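Local coordinates for putative metal binding protein (Coccidioides immitis, PDB 3CVG) that probably binds metal ions, as a member of the periplasmic-binding-protein superfamily, and carries a calcium ion in the crystal, at residues G225-D228 with L233-P236. Numbering follows the deposited sequence.
Sequences GTND and LLNP
Gly-225 and Leu-233 bring the two backbones closest, with their CA atoms 4.4 Å apart. They form the neck of a loop between strands 220-224 and 234-241: after Gly-225 the chain leaves strand 100-111, and at Leu-233 it rejoins it, both residues making backbone hydrogen bonds to Phe-107. At this neck Gly-225 CA packs against Leu-233 CB at 3.5 Å. From there the side chain of Leu-233 reaches back along the glycine, CD1 lying 4.0 Å from Gly-225 N, and packs on Lys-159 and Leu-163 of helix 155-166.

Leu-234 packs against the backbone of residues 226-228. A chi1 of 171° swings CG opposite the backbone N, and each methyl meets one carbonyl oxygen: CD1 touches Thr-226 O at 3.5 Å and CD2 touches Asp-228 O at 3.6 Å. Thr-226 O is thus buried against hydrocarbon and has no polar partner in the model. The side chain of Asn-227 crosses Leu-234 at about a right angle. Its OD1 approaches Leu-234 CD1 at 4.1 Å and is itself hydrogen-bonded to His-106, while ND2 bonds to Ser-280.

Within the loop, Asp-228 N donates to Thr-226 OG1 (3.2 Å, 159°), an ST turn. Asp-231 OD2 bonds to the same hydroxyl, and its OD1 to Leu-233 N. The contact therefore illustrates a loop excursion between two strands that run the same way, each antiparallel to strand 100-111, in a protein assigned to the periplasmic-binding-protein superfamily.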
ATOM      1  N   GLY A 225      -8.654   3.608  -7.204  1.00 23.81           N
ATOM      2  CA  GLY A 225      -7.704   3.162  -8.204  1.00 24.11           C
ATOM      3  C   GLY A 225      -8.177   1.937  -8.971  1.00 23.25           C
ATOM      4  O   GLY A 225      -8.817   1.054  -8.405  1.00 20.83           O
ATOM      5  N   THR A 226      -7.878   1.898 -10.265  1.00 23.71           N
ATOM      6  CA  THR A 226      -8.245   0.760 -11.105  1.00 25.17           C
ATOM      7  C   THR A 226      -6.979  -0.058 -11.297  1.00 25.77           C
ATOM      8  O   THR A 226      -5.953   0.230 -10.681  1.00 24.84           O
ATOM      9  CB  THR A 226      -8.736   1.199 -12.508  1.00 23.66           C
ATOM     10  OG1 THR A 226      -7.674   1.857 -13.204  1.00 24.72           O
ATOM     11  CG2 THR A 226      -9.920   2.136 -12.396  1.00 24.13           C
ATOM     12  N   ASN A 227      -7.038  -1.076 -12.150  1.00 26.59           N
ATOM     13  CA  ASN A 227      -5.856  -1.888 -12.404  1.00 27.83           C
ATOM     14  C   ASN A 227      -5.099  -1.432 -13.640  1.00 26.88           C
ATOM     15  O   ASN A 227      -4.135  -2.074 -14.048  1.00 29.47           O
ATOM     16  CB  ASN A 227      -6.229  -3.369 -12.540  1.00 27.94           C
ATOM     17  CG  ASN A 227      -6.547  -4.003 -11.209  1.00 29.11           C
ATOM     18  OD1 ASN A 227      -5.706  -4.040 -10.312  1.00 32.60           O
ATOM     19  ND2 ASN A 227      -7.765  -4.494 -11.065  1.00 30.91           N
ATOM     20  N   ASP A 228      -5.537  -0.340 -14.252  1.00 28.33           N
ATOM     21  CA  ASP A 228      -4.828   0.164 -15.420  1.00 29.80           C
ATOM     22  C   ASP A 228      -3.408   0.485 -14.970  1.00 29.89           C
ATOM     23  O   ASP A 228      -3.208   1.113 -13.927  1.00 28.16           O
ATOM     24  CB  ASP A 228      -5.506   1.413 -15.979  1.00 32.84           C
ATOM     25  CG  ASP A 228      -6.890   1.123 -16.537  1.00 37.36           C
ATOM     26  OD1 ASP A 228      -7.123  -0.023 -16.984  1.00 37.67           O
ATOM     27  OD2 ASP A 228      -7.742   2.044 -16.541  1.00 39.51           O
ATOM     28  N   LEU A 233      -3.473   5.966  -8.901  1.00 20.65           N
ATOM     29  CA  LEU A 233      -3.940   5.333  -7.679  1.00 19.47           C
ATOM     30  C   LEU A 233      -3.724   3.819  -7.601  1.00 19.51           C
ATOM     31  O   LEU A 233      -4.219   3.169  -6.685  1.00 19.65           O
ATOM     32  CB  LEU A 233      -5.417   5.681  -7.432  1.00 19.64           C
ATOM     33  CG  LEU A 233      -5.779   7.163  -7.232  1.00 20.29           C
ATOM     34  CD1 LEU A 233      -7.215   7.278  -6.693  1.00 19.95           C
ATOM     35  CD2 LEU A 233      -4.809   7.812  -6.245  1.00 19.90           C
ATOM     36  N   LEU A 234      -2.988   3.256  -8.556  1.00 19.98           N
ATOM     37  CA  LEU A 234      -2.703   1.822  -8.518  1.00 20.51           C
ATOM     38  C   LEU A 234      -1.522   1.643  -7.568  1.00 21.47           C
ATOM     39  O   LEU A 234      -0.570   2.421  -7.618  1.00 21.84           O
ATOM     40  CB  LEU A 234      -2.321   1.301  -9.913  1.00 21.65           C
ATOM     41  CG  LEU A 234      -1.797  -0.147  -9.950  1.00 21.49           C
ATOM     42  CD1 LEU A 234      -2.911  -1.107  -9.569  1.00 21.81           C
ATOM     43  CD2 LEU A 234      -1.264  -0.475 -11.349  1.00 24.08           C
ATOM     44  N   ASN A 235      -1.575   0.634  -6.704  1.00 21.41           N
ATOM     45  CA  ASN A 235      -0.488   0.402  -5.756  1.00 21.81           C
ATOM     46  C   ASN A 235       0.096  -0.993  -5.943  1.00 22.20           C
ATOM     47  O   ASN A 235      -0.237  -1.929  -5.222  1.00 21.91           O
ATOM     48  CB  ASN A 235      -0.986   0.582  -4.316  1.00 23.88           C
ATOM     49  CG  ASN A 235       0.132   0.472  -3.290  1.00 22.50           C
ATOM     50  OD1 ASN A 235       1.266   0.864  -3.551  1.00 24.88           O
ATOM     51  ND2 ASN A 235      -0.193  -0.041  -2.105  1.00 22.41           N
ATOM     52  N   PRO A 236       0.989  -1.143  -6.926  1.00 23.38           N
ATOM     53  CA  PRO A 236       1.616  -2.437  -7.205  1.00 24.19           C
ATOM     54  C   PRO A 236       2.577  -2.910  -6.126  1.00 24.54           C
ATOM     55  O   PRO A 236       3.324  -2.122  -5.542  1.00 24.51           O
ATOM     56  CB  PRO A 236       2.312  -2.197  -8.544  1.00 24.61           C
ATOM     57  CG  PRO A 236       2.709  -0.752  -8.450  1.00 26.34           C
ATOM     58  CD  PRO A 236       1.463  -0.110  -7.864  1.00 23.51           C
TER